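Local coordinates for protein putative adenylate cyclase (Vibrio parahaemolyticus, PDB 2ACA) that is of unverified function but belongs to the CYTH family and, as a putative class IV adenylate cyclase, probably acts on triphosphate-bearing substrates such as ATP, at residues F47-T50 against L55-Q58; L62-I67 against D94-M99. All blocks are in the same frame, centred on the assembly; numbering follows the deposited sequence.

Contact 1 (F47-T50 against L55-Q58); sequences FYDT and LTQQ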
ATOM      1  N   PHE A  47      -6.683  13.268   1.657  1.00 14.29           N
ATOM      2  CA  PHE A  47      -7.538  12.879   0.539  1.00 15.79           C
ATOM      3  C   PHE A  47      -6.860  13.260  -0.775  1.00 15.45           C
ATOM      4  O   PHE A  47      -6.321  14.362  -0.905  1.00 14.77           O
ATOM      5  CB  PHE A  47      -8.902  13.569   0.627  1.00 15.38           C
ATOM      6  CG  PHE A  47      -9.694  13.192   1.843  1.00 19.25           C
ATOM      7  CD1 PHE A  47      -9.241  13.526   3.118  1.00 17.52           C
ATOM      8  CD2 PHE A  47     -10.884  12.477   1.715  1.00 19.23           C
ATOM      9  CE1 PHE A  47      -9.964  13.150   4.253  1.00 20.29           C
ATOM     10  CE2 PHE A  47     -11.614  12.096   2.838  1.00 21.18           C
ATOM     11  CZ  PHE A  47     -11.153  12.433   4.110  1.00 21.32           C
ATOM     12  N   TYR A  48      -6.908  12.354  -1.749  1.00 16.81           N
ATOM     13  CA  TYR A  48      -6.287  12.595  -3.051  1.00 13.92           C
ATOM     14  C   TYR A  48      -7.237  12.537  -4.230  1.00 15.35           C
ATOM     15  O   TYR A  48      -8.296  11.905  -4.176  1.00 14.93           O
ATOM     16  CB  TYR A  48      -5.181  11.578  -3.323  1.00 10.37           C
ATOM     17  CG  TYR A  48      -3.990  11.688  -2.423  1.00 10.84           C
ATOM     18  CD1 TYR A  48      -4.030  11.194  -1.125  1.00 10.59           C
ATOM     19  CD2 TYR A  48      -2.814  12.280  -2.870  1.00 10.51           C
ATOM     20  CE1 TYR A  48      -2.930  11.287  -0.297  1.00 13.62           C
ATOM     21  CE2 TYR A  48      -1.706  12.377  -2.045  1.00 13.08           C
ATOM     22  CZ  TYR A  48      -1.773  11.880  -0.764  1.00 13.18           C
ATOM     23  OH  TYR A  48      -0.690  11.977   0.062  1.00 15.49           O
ATOM     24  N   ASP A  49      -6.822  13.192  -5.309  1.00 11.51           N
ATOM     25  CA  ASP A  49      -7.572  13.199  -6.555  1.00 16.20           C
ATOM     26  C   ASP A  49      -6.710  13.828  -7.652  1.00 16.60           C
ATOM     27  O   ASP A  49      -5.689  14.449  -7.369  1.00 17.48           O
ATOM     28  CB  ASP A  49      -8.890  13.970  -6.413  1.00 23.32           C
ATOM     29  CG  ASP A  49      -9.956  13.478  -7.392  1.00 24.65           C
ATOM     30  OD1 ASP A  49      -9.575  12.878  -8.422  1.00 26.26           O
ATOM     31  OD2 ASP A  49     -11.165  13.688  -7.140  1.00 24.75           O
ATOM     32  N   THR A  50      -7.120  13.657  -8.902  1.00 19.17           N
ATOM     33  CA  THR A  50      -6.379  14.215 -10.023  1.00 21.88           C
ATOM     34  C   THR A  50      -6.720  15.697 -10.161  1.00 23.68           C
ATOM     35  O   THR A  50      -7.567  16.222  -9.429  1.00 23.34           O
ATOM     36  CB  THR A  50      -6.749  13.506 -11.332  1.00 19.78           C
ATOM     37  OG1 THR A  50      -8.123  13.763 -11.640  1.00 22.49           O
ATOM     38  CG2 THR A  50      -6.545  12.000 -11.201  1.00 19.97           C
ATOM     39  N   LEU A  55     -11.913  11.372  -9.496  1.00 13.48           N
ATOM     40  CA  LEU A  55     -12.463  10.484  -8.491  1.00 15.28           C
ATOM     41  C   LEU A  55     -13.702  11.100  -7.817  1.00 14.48           C
ATOM     42  O   LEU A  55     -14.692  10.410  -7.574  1.00 13.17           O
ATOM     43  CB  LEU A  55     -11.398  10.162  -7.446  1.00 21.07           C
ATOM     44  CG  LEU A  55     -10.231   9.346  -8.009  1.00 22.03           C
ATOM     45  CD1 LEU A  55      -9.167   9.176  -6.948  1.00 19.99           C
ATOM     46  CD2 LEU A  55     -10.743   7.999  -8.490  1.00 20.45           C
ATOM     47  N   THR A  56     -13.645  12.396  -7.531  1.00 18.27           N
ATOM     48  CA  THR A  56     -14.765  13.069  -6.888  1.00 20.28           C
ATOM     49  C   THR A  56     -16.004  13.104  -7.789  1.00 21.06           C
ATOM     50  O   THR A  56     -17.125  12.960  -7.312  1.00 21.16           O
ATOM     51  CB  THR A  56     -14.381  14.506  -6.469  1.00 20.47           C
ATOM     52  OG1 THR A  56     -13.224  14.459  -5.624  1.00 21.35           O
ATOM     53  CG2 THR A  56     -15.514  15.157  -5.685  1.00 20.13           C
ATOM     54  N   GLN A  57     -15.800  13.274  -9.091  1.00 23.65           N
ATOM     55  CA  GLN A  57     -16.914  13.320 -10.036  1.00 24.30           C
ATOM     56  C   GLN A  57     -17.584  11.958 -10.171  1.00 22.79           C
ATOM     57  O   GLN A  57     -18.762  11.865 -10.505  1.00 22.68           O
ATOM     58  CB  GLN A  57     -16.423  13.768 -11.410  1.00 58.75           C
ATOM     59  CG  GLN A  57     -15.729  15.108 -11.411  1.00 64.54           C
ATOM     60  CD  GLN A  57     -15.054  15.395 -12.737  1.00 66.74           C
ATOM     61  OE1 GLN A  57     -14.396  16.426 -12.908  1.00 68.16           O
ATOM     62  NE2 GLN A  57     -15.209  14.477 -13.685  1.00 66.48           N
ATOM     63  N   GLN A  58     -16.824  10.904  -9.908  1.00 14.18           N
ATOM     64  CA  GLN A  58     -17.333   9.547  -9.997  1.00 14.35           C
ATOM     65  C   GLN A  58     -17.840   8.982  -8.668  1.00 13.28           C
ATOM     66  O   GLN A  58     -18.189   7.807  -8.585  1.00 12.99           O
ATOM     67  CB  GLN A  58     -16.245   8.637 -10.582  1.00 26.83           C
ATOM     68  CG  GLN A  58     -15.907   8.985 -12.020  1.00 29.17           C
ATOM     69  CD  GLN A  58     -17.123   8.865 -12.930  1.00 33.79           C
ATOM     70  OE1 GLN A  58     -17.206   9.522 -13.972  1.00 36.06           O
ATOM     71  NE2 GLN A  58     -18.073   8.016 -12.539  1.00 34.62           N
TER
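D49, at the end of strand 35-49 of the CYTH fold, shows how one carboxylate can hold a short helix against a strand end: it takes the backbone N-H groups of L55 and T56 in the first turn of helix 54-57. Each oxygen is met on its syn side by one of these amides, so the carboxylate spans two successive N-H groups as a fork. L55 N lies 3.0 Å from D49 OD1, and T56 N lies 2.8 Å from D49 OD2; each N-H sits roughly 20° out of the carboxylate plane. The reach depends on D49 holding CG opposite its own backbone N (chi1 -153°), which carries the acid out toward the helix.

Each oxygen has a second donor. D49 OD1 also accepts the backbone N-H of T50, this time on its anti side, while the hydroxyl of T56 gives its proton to D49 OD2. Four bonds therefore fix the rotation of a buried carboxylate, and these N-H groups would be expected to stabilise its negative charge.

Carbon atoms add a few van der Waals contacts. L55 runs past D49 in the opposite direction, its CB 3.4 Å from D49 OD1, and its CD1 reaches the backbone oxygen of Y48; beyond, L55 packs on L62 and Y105. T56 OG1, from an exposed residue, approaches D49 OD2 nearly head-on along the C-O bond, at 2.7 Å.

Contact 2 (L62-I67 against D94-M99); sequences LVLREI and DSAQSM. With PO4 (phosphate ion), chain D.
L64 and Q97 are the closest CA pair between 62-67 and 94-99, at 7.4 Å, and side chains make the join between strand and helix. L64 is the strand residue that carries the packing. Its CD1 meets the helix where A96 passes into Q97, with L64 CD1 3.7 Å from A96 C and 3.4 Å from Q97 CG. The A96 methyl is touched by both branches of the leucine, with L64 CD2 4.0 Å from A96 CB. The Q97 side chain crosses L64 at a slant and uses its aliphatic CG, not its amide, for the contact.

Side chains alternate along a strand, and R65 accordingly departs on the other face. With CG opposite the backbone N (chi1 166°) and a bend at chi3, its guanidinium meets a phosphate ion, probably from the crystallisation liquor, whose O4 lies in the guanidinium plane, at its edge. R65 NH1 and NH2 both donate to O4 of the ion, at 2.9 and 3.1 Å, while NE forms salt bridges with E43 and D45. Such an anion site is consistent with the phosphate-binding interior of the CYTH tunnel fold.

Around L64, L93 and L100 of the same helix, W75 of strand 72-78 and I90 add to the apolar setting. The helix is then flanked by the second subunit, whose E86 hydrogen-bonds S98, while strand 61-68 runs between strands 35-49 and 72-78.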
ATOM      1  N   LEU A  62     -10.142   8.687  -2.365  1.00  7.29           N
ATOM      2  CA  LEU A  62      -8.858   8.010  -2.226  1.00  9.31           C
ATOM      3  C   LEU A  62      -8.207   8.627  -1.000  1.00  8.03           C
ATOM      4  O   LEU A  62      -7.998   9.831  -0.955  1.00  9.44           O
ATOM      5  CB  LEU A  62      -8.011   8.268  -3.474  1.00  7.92           C
ATOM      6  CG  LEU A  62      -6.527   7.898  -3.454  1.00 11.64           C
ATOM      7  CD1 LEU A  62      -6.335   6.411  -3.223  1.00  9.91           C
ATOM      8  CD2 LEU A  62      -5.912   8.310  -4.791  1.00 10.48           C
ATOM      9  N   VAL A  63      -7.882   7.808  -0.011  1.00  7.53           N
ATOM     10  CA  VAL A  63      -7.313   8.336   1.214  1.00  6.09           C
ATOM     11  C   VAL A  63      -6.103   7.606   1.780  1.00  5.17           C
ATOM     12  O   VAL A  63      -6.034   6.381   1.749  1.00  7.61           O
ATOM     13  CB  VAL A  63      -8.412   8.357   2.332  1.00 14.81           C
ATOM     14  CG1 VAL A  63      -7.826   8.843   3.659  1.00 11.94           C
ATOM     15  CG2 VAL A  63      -9.587   9.240   1.898  1.00 12.26           C
ATOM     16  N   LEU A  64      -5.138   8.372   2.272  1.00  3.21           N
ATOM     17  CA  LEU A  64      -3.992   7.804   2.952  1.00  3.20           C
ATOM     18  C   LEU A  64      -4.311   8.188   4.400  1.00  5.73           C
ATOM     19  O   LEU A  64      -4.704   9.334   4.673  1.00  6.86           O
ATOM     20  CB  LEU A  64      -2.681   8.430   2.468  1.00  7.46           C
ATOM     21  CG  LEU A  64      -2.197   7.892   1.103  1.00  8.96           C
ATOM     22  CD1 LEU A  64      -0.812   8.429   0.768  1.00  7.07           C
ATOM     23  CD2 LEU A  64      -2.155   6.366   1.151  1.00  7.51           C
ATOM     24  N   ARG A  65      -4.182   7.244   5.325  1.00  7.45           N
ATOM     25  CA  ARG A  65      -4.520   7.524   6.722  1.00  9.98           C
ATOM     26  C   ARG A  65      -3.510   6.961   7.687  1.00 10.35           C
ATOM     27  O   ARG A  65      -3.061   5.830   7.530  1.00 13.38           O
ATOM     28  CB  ARG A  65      -5.917   6.956   7.039  1.00 13.57           C
ATOM     29  CG  ARG A  65      -6.270   6.860   8.526  1.00 12.37           C
ATOM     30  CD  ARG A  65      -7.652   6.204   8.730  1.00  8.71           C
ATOM     31  NE  ARG A  65      -8.711   6.935   8.041  1.00 11.91           N
ATOM     32  CZ  ARG A  65      -9.966   6.506   7.923  1.00 12.35           C
ATOM     33  NH1 ARG A  65     -10.325   5.342   8.448  1.00 11.22           N
ATOM     34  NH2 ARG A  65     -10.867   7.238   7.281  1.00 14.81           N
ATOM     35  N   GLU A  66      -3.156   7.763   8.688  1.00  8.56           N
ATOM     36  CA  GLU A  66      -2.197   7.360   9.711  1.00  9.83           C
ATOM     37  C   GLU A  66      -2.782   7.642  11.093  1.00 12.25           C
ATOM     38  O   GLU A  66      -3.316   8.720  11.351  1.00  9.32           O
ATOM     39  CB  GLU A  66      -0.878   8.118   9.548  1.00 15.05           C
ATOM     40  CG  GLU A  66       0.118   7.863  10.664  1.00 19.47           C
ATOM     41  CD  GLU A  66       1.472   8.506  10.406  1.00 19.17           C
ATOM     42  OE1 GLU A  66       1.519   9.724  10.144  1.00 23.19           O
ATOM     43  OE2 GLU A  66       2.493   7.795  10.472  1.00 23.11           O
ATOM     44  N   ILE A  67      -2.675   6.652  11.969  1.00 17.85           N
ATOM     45  CA  ILE A  67      -3.184   6.749  13.322  1.00 18.50           C
ATOM     46  C   ILE A  67      -2.011   6.555  14.270  1.00 20.28           C
ATOM     47  O   ILE A  67      -1.347   5.520  14.246  1.00 21.79           O
ATOM     48  CB  ILE A  67      -4.262   5.661  13.579  1.00 14.10           C
ATOM     49  CG1 ILE A  67      -5.427   5.848  12.594  1.00 11.55           C
ATOM     50  CG2 ILE A  67      -4.771   5.756  15.014  1.00 15.25           C
ATOM     51  CD1 ILE A  67      -6.474   4.761  12.644  1.00 12.03           C
ATOM     52  N   ASP A  94       4.957   7.808   3.828  1.00 15.12           N
ATOM     53  CA  ASP A  94       5.604   8.791   2.970  1.00 18.09           C
ATOM     54  C   ASP A  94       5.816   8.224   1.561  1.00 17.99           C
ATOM     55  O   ASP A  94       5.634   8.921   0.566  1.00 19.15           O
ATOM     56  CB  ASP A  94       6.940   9.248   3.575  1.00 47.09           C
ATOM     57  CG  ASP A  94       7.723   8.109   4.204  1.00 52.26           C
ATOM     58  OD1 ASP A  94       7.441   6.931   3.887  1.00 55.43           O
ATOM     59  OD2 ASP A  94       8.632   8.397   5.014  1.00 52.87           O
ATOM     60  N   SER A  95       6.190   6.955   1.470  1.00 10.39           N
ATOM     61  CA  SER A  95       6.388   6.360   0.155  1.00 11.89           C
ATOM     62  C   SER A  95       5.056   6.354  -0.586  1.00 10.34           C
ATOM     63  O   SER A  95       4.986   6.728  -1.760  1.00 10.45           O
ATOM     64  CB  SER A  95       6.936   4.946   0.292  1.00 16.99           C
ATOM     65  OG  SER A  95       8.202   4.988   0.909  1.00 20.31           O
ATOM     66  N   ALA A  96       3.998   5.952   0.113  1.00 11.01           N
ATOM     67  CA  ALA A  96       2.662   5.928  -0.472  1.00 11.81           C
ATOM     68  C   ALA A  96       2.262   7.314  -0.996  1.00 10.24           C
ATOM     69  O   ALA A  96       1.737   7.445  -2.106  1.00  9.66           O
ATOM     70  CB  ALA A  96       1.645   5.443   0.567  1.00  9.59           C
ATOM     71  N   GLN A  97       2.503   8.349  -0.195  1.00 11.23           N
ATOM     72  CA  GLN A  97       2.174   9.719  -0.603  1.00 12.03           C
ATOM     73  C   GLN A  97       2.939  10.095  -1.875  1.00 10.20           C
ATOM     74  O   GLN A  97       2.366  10.604  -2.839  1.00  9.01           O
ATOM     75  CB  GLN A  97       2.541  10.702   0.516  1.00 13.24           C
ATOM     76  CG  GLN A  97       1.713  10.529   1.789  1.00 17.54           C
ATOM     77  CD  GLN A  97       2.219  11.389   2.943  1.00 17.69           C
ATOM     78  OE1 GLN A  97       1.434  11.875   3.764  1.00 21.94           O
ATOM     79  NE2 GLN A  97       3.528  11.571   3.016  1.00 15.73           N
ATOM     80  N   SER A  98       4.239   9.828  -1.863  1.00 13.46           N
ATOM     81  CA  SER A  98       5.103  10.146  -2.993  1.00 16.66           C
ATOM     82  C   SER A  98       4.679   9.388  -4.265  1.00 17.20           C
ATOM     83  O   SER A  98       4.656   9.954  -5.360  1.00 17.69           O
ATOM     84  CB  SER A  98       6.553   9.817  -2.620  1.00 15.21           C
ATOM     85  OG  SER A  98       7.452  10.251  -3.623  1.00 19.84           O
HETATM   86  N   MSE A  99       4.323   8.114  -4.118  1.00 14.09           N
HETATM   87  CA  MSE A  99       3.901   7.328  -5.274  1.00 13.61           C
HETATM   88  C   MSE A  99       2.598   7.851  -5.874  1.00 12.44           C
HETATM   89  O   MSE A  99       2.460   7.911  -7.094  1.00 13.36           O
HETATM   90  CB  MSE A  99       3.751   5.850  -4.897  1.00 14.46           C
HETATM   91  CG  MSE A  99       5.067   5.119  -4.713  1.00 18.81           C
HETATM   92 SE   MSE A  99       4.858   3.203  -4.372  1.00 32.63          SE
HETATM   93  CE  MSE A  99       4.501   3.356  -2.480  1.00 22.28           C
TER
HETATM   94  P   PO4 D 304     -14.165   5.887   8.632  1.00 47.28           P
HETATM   95  O1  PO4 D 304     -14.165   7.354   8.394  1.00 47.55           O
HETATM   96  O2  PO4 D 304     -15.502   5.328   8.299  1.00 48.96           O
HETATM   97  O3  PO4 D 304     -13.859   5.618  10.058  1.00 48.82           O
HETATM   98  O4  PO4 D 304     -13.135   5.246   7.777  1.00 49.87           O

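Overall arrangement
From the N terminus, the chain runs along strand 35-49 into contact 1, which closes a loop of four residues by bringing 55-58 back beside 47-50. It then enters strand 61-68, the antiparallel neighbour of 35-49, and strands 72-78 and 85-89 follow before helix 93-102 closes the longer loop of contact 2. The two contacts are in series, neither nesting nor crossing, with centres about 15 Å apart. Y48 joins them: its backbone N probably bonds L62 O, and its hydroxyl packs against L64 and Q97. One sheet thus receives helix 54-57 at a strand end and helix 93-102 across a face.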